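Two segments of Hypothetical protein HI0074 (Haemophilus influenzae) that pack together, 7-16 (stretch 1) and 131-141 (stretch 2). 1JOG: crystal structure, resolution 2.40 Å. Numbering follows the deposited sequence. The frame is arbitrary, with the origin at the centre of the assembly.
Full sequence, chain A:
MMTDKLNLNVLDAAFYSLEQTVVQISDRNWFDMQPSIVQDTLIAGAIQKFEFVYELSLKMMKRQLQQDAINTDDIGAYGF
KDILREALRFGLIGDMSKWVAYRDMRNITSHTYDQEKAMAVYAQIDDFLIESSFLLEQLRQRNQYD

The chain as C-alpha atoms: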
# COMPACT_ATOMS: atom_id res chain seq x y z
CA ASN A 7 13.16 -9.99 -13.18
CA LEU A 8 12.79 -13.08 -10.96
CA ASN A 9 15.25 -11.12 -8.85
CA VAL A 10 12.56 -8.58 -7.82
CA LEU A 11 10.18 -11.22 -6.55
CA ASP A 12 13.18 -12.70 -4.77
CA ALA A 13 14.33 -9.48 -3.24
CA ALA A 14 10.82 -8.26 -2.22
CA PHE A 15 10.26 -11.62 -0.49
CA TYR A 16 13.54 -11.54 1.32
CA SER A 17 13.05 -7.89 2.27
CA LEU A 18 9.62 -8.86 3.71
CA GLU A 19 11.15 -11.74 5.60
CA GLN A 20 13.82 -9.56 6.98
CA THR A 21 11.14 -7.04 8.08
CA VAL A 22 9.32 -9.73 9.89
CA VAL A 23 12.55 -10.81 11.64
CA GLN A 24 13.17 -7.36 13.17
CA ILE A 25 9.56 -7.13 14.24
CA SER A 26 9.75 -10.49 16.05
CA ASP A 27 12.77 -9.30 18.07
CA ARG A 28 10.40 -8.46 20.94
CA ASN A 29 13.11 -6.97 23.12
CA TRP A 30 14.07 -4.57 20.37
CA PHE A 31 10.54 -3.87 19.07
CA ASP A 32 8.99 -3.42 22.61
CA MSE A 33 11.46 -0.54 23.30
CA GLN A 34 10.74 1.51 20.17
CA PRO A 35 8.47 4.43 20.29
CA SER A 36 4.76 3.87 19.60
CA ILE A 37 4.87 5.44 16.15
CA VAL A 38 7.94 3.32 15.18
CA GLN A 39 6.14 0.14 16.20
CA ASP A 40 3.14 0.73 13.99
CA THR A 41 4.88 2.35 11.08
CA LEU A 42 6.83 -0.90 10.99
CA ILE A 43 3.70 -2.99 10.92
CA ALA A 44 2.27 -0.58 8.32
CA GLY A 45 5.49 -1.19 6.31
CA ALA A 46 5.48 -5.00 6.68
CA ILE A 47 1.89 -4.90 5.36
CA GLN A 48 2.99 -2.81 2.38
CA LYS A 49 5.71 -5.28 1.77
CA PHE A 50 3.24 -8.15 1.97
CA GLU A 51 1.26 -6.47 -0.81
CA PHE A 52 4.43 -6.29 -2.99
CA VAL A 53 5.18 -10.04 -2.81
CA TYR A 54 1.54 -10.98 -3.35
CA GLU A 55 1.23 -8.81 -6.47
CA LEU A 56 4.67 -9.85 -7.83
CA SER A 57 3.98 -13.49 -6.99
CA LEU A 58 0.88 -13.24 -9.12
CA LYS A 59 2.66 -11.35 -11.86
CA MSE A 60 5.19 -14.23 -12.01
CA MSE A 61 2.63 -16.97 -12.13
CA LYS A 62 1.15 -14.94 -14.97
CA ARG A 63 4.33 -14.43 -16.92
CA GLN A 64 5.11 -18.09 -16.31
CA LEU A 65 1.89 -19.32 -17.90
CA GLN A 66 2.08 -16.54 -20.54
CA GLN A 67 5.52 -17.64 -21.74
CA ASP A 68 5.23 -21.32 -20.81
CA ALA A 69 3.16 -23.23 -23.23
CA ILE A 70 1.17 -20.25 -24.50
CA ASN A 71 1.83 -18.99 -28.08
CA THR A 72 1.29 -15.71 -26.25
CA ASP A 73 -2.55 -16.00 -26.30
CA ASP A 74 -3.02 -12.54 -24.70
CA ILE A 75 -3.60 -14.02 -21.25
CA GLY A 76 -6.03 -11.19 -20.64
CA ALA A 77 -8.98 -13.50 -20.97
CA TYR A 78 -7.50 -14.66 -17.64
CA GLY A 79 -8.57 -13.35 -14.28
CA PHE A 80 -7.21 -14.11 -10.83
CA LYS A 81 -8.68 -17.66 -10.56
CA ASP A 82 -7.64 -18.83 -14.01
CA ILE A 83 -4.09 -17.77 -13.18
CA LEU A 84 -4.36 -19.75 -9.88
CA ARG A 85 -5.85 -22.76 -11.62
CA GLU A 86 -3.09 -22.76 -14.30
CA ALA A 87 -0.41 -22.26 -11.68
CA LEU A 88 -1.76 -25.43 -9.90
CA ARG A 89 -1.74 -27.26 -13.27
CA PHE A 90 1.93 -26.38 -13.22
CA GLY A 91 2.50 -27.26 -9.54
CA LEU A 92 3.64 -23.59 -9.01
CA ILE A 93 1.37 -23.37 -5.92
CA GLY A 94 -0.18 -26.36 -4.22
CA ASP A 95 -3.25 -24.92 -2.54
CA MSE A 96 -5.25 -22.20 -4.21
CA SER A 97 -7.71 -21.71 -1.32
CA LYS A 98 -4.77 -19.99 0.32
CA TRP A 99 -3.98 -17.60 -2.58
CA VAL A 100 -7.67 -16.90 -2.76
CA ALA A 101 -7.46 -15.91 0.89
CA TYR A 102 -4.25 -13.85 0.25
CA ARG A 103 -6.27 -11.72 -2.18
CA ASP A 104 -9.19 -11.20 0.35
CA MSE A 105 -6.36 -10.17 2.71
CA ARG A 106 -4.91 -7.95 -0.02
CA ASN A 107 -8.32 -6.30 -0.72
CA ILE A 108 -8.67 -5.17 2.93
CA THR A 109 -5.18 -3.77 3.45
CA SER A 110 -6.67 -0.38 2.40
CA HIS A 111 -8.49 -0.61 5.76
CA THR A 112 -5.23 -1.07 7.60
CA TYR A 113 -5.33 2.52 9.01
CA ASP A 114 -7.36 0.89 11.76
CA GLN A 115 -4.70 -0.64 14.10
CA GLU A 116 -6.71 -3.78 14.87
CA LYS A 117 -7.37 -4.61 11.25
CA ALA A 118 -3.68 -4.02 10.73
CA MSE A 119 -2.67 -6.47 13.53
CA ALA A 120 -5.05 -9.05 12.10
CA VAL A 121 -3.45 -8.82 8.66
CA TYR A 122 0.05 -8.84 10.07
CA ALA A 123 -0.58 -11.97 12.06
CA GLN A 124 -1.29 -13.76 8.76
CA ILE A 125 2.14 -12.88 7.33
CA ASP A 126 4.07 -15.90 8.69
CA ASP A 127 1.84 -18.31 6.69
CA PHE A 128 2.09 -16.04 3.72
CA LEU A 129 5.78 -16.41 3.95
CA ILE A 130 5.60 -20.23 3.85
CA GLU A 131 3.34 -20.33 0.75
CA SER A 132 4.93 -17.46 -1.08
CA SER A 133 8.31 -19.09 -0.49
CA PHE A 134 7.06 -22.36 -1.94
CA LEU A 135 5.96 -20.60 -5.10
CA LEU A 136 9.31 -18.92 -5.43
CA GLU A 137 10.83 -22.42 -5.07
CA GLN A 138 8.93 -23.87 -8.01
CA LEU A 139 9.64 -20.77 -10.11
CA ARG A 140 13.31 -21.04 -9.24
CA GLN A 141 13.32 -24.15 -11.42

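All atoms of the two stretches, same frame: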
# COMPACT_ATOMS: atom_id res chain seq x y z
N ASN A 7 14.30 -10.53 -13.98
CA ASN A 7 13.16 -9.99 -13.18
C ASN A 7 12.70 -10.94 -12.05
O ASN A 7 11.92 -10.54 -11.19
CB ASN A 7 11.97 -9.63 -14.09
CG ASN A 7 10.72 -9.24 -13.30
OD1 ASN A 7 10.24 -8.11 -13.36
ND2 ASN A 7 10.18 -10.20 -12.56
N LEU A 8 13.15 -12.19 -12.05
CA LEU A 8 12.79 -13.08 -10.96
C LEU A 8 13.46 -12.43 -9.75
O LEU A 8 12.97 -12.54 -8.65
CB LEU A 8 13.37 -14.50 -11.10
CG LEU A 8 12.73 -15.40 -10.00
CD1 LEU A 8 11.22 -15.38 -10.24
CD2 LEU A 8 13.20 -16.85 -10.00
N ASN A 9 14.58 -11.77 -9.95
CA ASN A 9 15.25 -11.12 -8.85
C ASN A 9 14.38 -10.25 -7.96
O ASN A 9 14.53 -10.32 -6.73
CB ASN A 9 16.46 -10.31 -9.32
CG ASN A 9 17.74 -11.13 -9.24
OD1 ASN A 9 18.85 -10.59 -9.11
ND2 ASN A 9 17.60 -12.44 -9.32
N VAL A 10 13.47 -9.47 -8.56
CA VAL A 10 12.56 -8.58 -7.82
C VAL A 10 11.65 -9.38 -6.85
O VAL A 10 11.60 -9.14 -5.62
CB VAL A 10 11.74 -7.74 -8.82
CG1 VAL A 10 12.70 -7.20 -9.93
CG2 VAL A 10 10.65 -8.60 -9.46
N LEU A 11 11.01 -10.41 -7.39
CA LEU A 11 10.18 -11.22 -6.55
C LEU A 11 11.05 -11.70 -5.42
O LEU A 11 10.66 -11.62 -4.24
CB LEU A 11 9.61 -12.39 -7.30
CG LEU A 11 8.89 -13.42 -6.43
CD1 LEU A 11 7.90 -12.73 -5.51
CD2 LEU A 11 8.18 -14.42 -7.33
N ASP A 12 12.26 -12.12 -5.77
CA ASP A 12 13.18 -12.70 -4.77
C ASP A 12 13.60 -11.67 -3.71
O ASP A 12 13.62 -11.94 -2.49
CB ASP A 12 14.43 -13.26 -5.49
CG ASP A 12 15.19 -14.31 -4.66
OD1 ASP A 12 15.86 -13.94 -3.68
OD2 ASP A 12 15.10 -15.52 -4.99
N ALA A 13 13.90 -10.46 -4.18
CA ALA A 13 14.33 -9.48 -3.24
C ALA A 13 13.18 -8.85 -2.40
O ALA A 13 13.41 -8.43 -1.28
CB ALA A 13 15.21 -8.41 -3.97
N ALA A 14 11.95 -8.84 -2.93
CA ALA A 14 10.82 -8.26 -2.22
C ALA A 14 10.50 -9.22 -1.07
O ALA A 14 10.32 -8.80 0.07
CB ALA A 14 9.61 -8.07 -3.15
N PHE A 15 10.46 -10.50 -1.42
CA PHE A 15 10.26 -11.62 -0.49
C PHE A 15 11.23 -11.61 0.67
O PHE A 15 10.85 -11.64 1.83
CB PHE A 15 10.49 -12.94 -1.19
CG PHE A 15 10.43 -14.12 -0.27
CD1 PHE A 15 11.58 -14.70 0.21
CD2 PHE A 15 9.22 -14.61 0.18
CE1 PHE A 15 11.54 -15.79 1.17
CE2 PHE A 15 9.17 -15.68 1.12
CZ PHE A 15 10.34 -16.26 1.61
N TYR A 16 12.49 -11.56 0.33
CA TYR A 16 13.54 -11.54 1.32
C TYR A 16 13.48 -10.27 2.17
O TYR A 16 13.68 -10.31 3.40
CB TYR A 16 14.85 -11.64 0.58
CG TYR A 16 16.04 -11.45 1.39
CD1 TYR A 16 16.70 -10.22 1.38
CD2 TYR A 16 16.56 -12.49 2.12
CE1 TYR A 16 17.88 -10.04 2.09
CE2 TYR A 16 17.75 -12.32 2.84
CZ TYR A 16 18.40 -11.09 2.81
OH TYR A 16 19.56 -10.92 3.53
N GLU A 131 3.91 -20.14 2.11
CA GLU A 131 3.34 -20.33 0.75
C GLU A 131 4.04 -19.61 -0.36
O GLU A 131 4.31 -20.16 -1.43
CB GLU A 131 1.85 -19.90 0.70
CG GLU A 131 0.89 -20.80 1.48
CD GLU A 131 1.08 -22.28 1.17
OE1 GLU A 131 1.40 -23.07 2.10
OE2 GLU A 131 0.94 -22.64 0.00
N SER A 132 4.29 -18.33 -0.11
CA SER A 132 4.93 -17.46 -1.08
C SER A 132 6.32 -18.02 -1.34
O SER A 132 6.79 -18.03 -2.46
CB SER A 132 4.97 -16.00 -0.56
OG SER A 132 5.80 -15.80 0.58
N SER A 133 7.00 -18.46 -0.29
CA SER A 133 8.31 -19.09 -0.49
C SER A 133 8.17 -20.41 -1.26
O SER A 133 9.10 -20.80 -1.91
CB SER A 133 8.92 -19.46 0.82
OG SER A 133 10.19 -20.05 0.69
N PHE A 134 7.06 -21.13 -1.17
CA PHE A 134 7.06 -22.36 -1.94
C PHE A 134 7.00 -21.99 -3.39
O PHE A 134 7.72 -22.54 -4.18
CB PHE A 134 5.90 -23.30 -1.62
CG PHE A 134 6.21 -24.35 -0.55
CD1 PHE A 134 6.05 -24.05 0.83
CD2 PHE A 134 6.55 -25.67 -0.91
CE1 PHE A 134 6.19 -25.05 1.82
CE2 PHE A 134 6.70 -26.68 0.09
CZ PHE A 134 6.52 -26.36 1.45
N LEU A 135 6.12 -21.05 -3.73
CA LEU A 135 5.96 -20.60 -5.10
C LEU A 135 7.29 -20.21 -5.69
O LEU A 135 7.66 -20.62 -6.78
CB LEU A 135 5.06 -19.38 -5.12
CG LEU A 135 5.18 -18.52 -6.37
CD1 LEU A 135 4.49 -19.37 -7.57
CD2 LEU A 135 4.42 -17.25 -6.25
N LEU A 136 8.02 -19.38 -4.96
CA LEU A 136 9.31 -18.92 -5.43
C LEU A 136 10.22 -20.10 -5.66
O LEU A 136 11.11 -20.02 -6.48
CB LEU A 136 9.91 -18.02 -4.38
CG LEU A 136 10.81 -16.85 -4.67
CD1 LEU A 136 11.03 -16.17 -3.31
CD2 LEU A 136 12.13 -17.29 -5.27
N GLU A 137 10.03 -21.20 -4.91
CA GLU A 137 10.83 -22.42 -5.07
C GLU A 137 10.55 -23.06 -6.45
O GLU A 137 11.46 -23.31 -7.25
CB GLU A 137 10.47 -23.42 -3.97
CG GLU A 137 11.52 -23.52 -2.92
CD GLU A 137 12.33 -22.23 -2.80
OE1 GLU A 137 11.91 -21.25 -2.09
OE2 GLU A 137 13.40 -22.20 -3.45
N GLN A 138 9.28 -23.32 -6.73
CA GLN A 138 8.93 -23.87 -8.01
C GLN A 138 9.41 -22.97 -9.15
O GLN A 138 9.95 -23.46 -10.13
CB GLN A 138 7.43 -24.08 -8.11
CG GLN A 138 6.90 -25.01 -7.04
CD GLN A 138 7.47 -26.41 -7.17
OE1 GLN A 138 8.33 -26.81 -6.39
NE2 GLN A 138 7.01 -27.15 -8.18
N LEU A 139 9.22 -21.66 -9.04
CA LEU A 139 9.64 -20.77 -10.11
C LEU A 139 11.11 -20.73 -10.27
O LEU A 139 11.59 -20.40 -11.35
CB LEU A 139 9.17 -19.35 -9.88
CG LEU A 139 7.68 -19.16 -9.78
CD1 LEU A 139 7.36 -17.78 -9.15
CD2 LEU A 139 7.08 -19.31 -11.13
N ARG A 140 11.84 -21.07 -9.20
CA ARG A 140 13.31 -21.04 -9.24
C ARG A 140 13.75 -22.04 -10.32
O ARG A 140 14.65 -21.76 -11.10
CB ARG A 140 13.94 -21.34 -7.86
CG ARG A 140 15.40 -20.76 -7.69
CD ARG A 140 15.90 -20.79 -6.21
NE ARG A 140 14.97 -20.03 -5.34
CZ ARG A 140 14.81 -20.22 -4.02
NH1 ARG A 140 15.52 -21.15 -3.37
NH2 ARG A 140 13.90 -19.51 -3.35
N GLN A 141 13.07 -23.18 -10.37
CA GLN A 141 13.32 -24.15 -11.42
C GLN A 141 12.70 -23.59 -12.78
O GLN A 141 13.46 -23.11 -13.66
CB GLN A 141 12.68 -25.47 -10.98
CG GLN A 141 13.25 -25.95 -9.66
CD GLN A 141 12.35 -26.96 -8.94
OE1 GLN A 141 11.32 -26.58 -8.39
NE2 GLN A 141 12.74 -28.25 -8.93

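Residues 8-16 and 131-140 are helical and run nearly antiparallel, their directions 154° apart and their axes 11.1 Å apart at closest approach. The register follows from the nearest CA pairs: Leu8 CA to Arg140 CA at 8.2 Å, Asp12 CA to Leu136 CA at 7.4 Å and Phe15 CA to Ser133 CA at 7.7 Å. Together the stretches bury 420 Å². No hydrogen bond crosses between them, so the evidence for cohesion is the fit of side chains.

Leu136 is the central bump, with 90 Å² covered by stretch 1. Its CA-to-CB bond points toward that helix, and it enters a hollow walled by Leu11, Asp12 and Phe15, residues that span about one turn of helix. Leu136 CG lies 4.3 Å from Leu11 CG, Leu136 CD2 3.5 Å from Asp12 OD2, and Leu136 CD1 3.7 Å from Phe15 CG. The same CD1 sits 4.2 Å from the Phe15 ring centroid, 29° off the normal, an off-centre CH-pi contact.

Phe15 makes the reciprocal bump. With chi1 at 175° (t), its ring reaches across to two serines: CE2 is 3.4 Å from Ser132 OG, which lies at the ring edge, and CZ is 3.6 Å from Ser133 CB. Small side chains here leave room for the broad ring, and Ser132 OG is hydrogen-bonded elsewhere in the structure.

At the other end, leucines interlock. Leu11 CD2 meets Leu139 CD1 at 3.9 Å, while Leu8 CD2 rests 4.1 Å from Leu139 O and 4.3 Å from Arg140 CA, packing against backbone as well as side chain.

Charge borders this apolar seam. Asp12 OD2 and Arg140 NH2 are 4.5 Å apart, but the oxygen lies well out of the guanidinium plane, implying electrostatic proximity rather than a salt bridge.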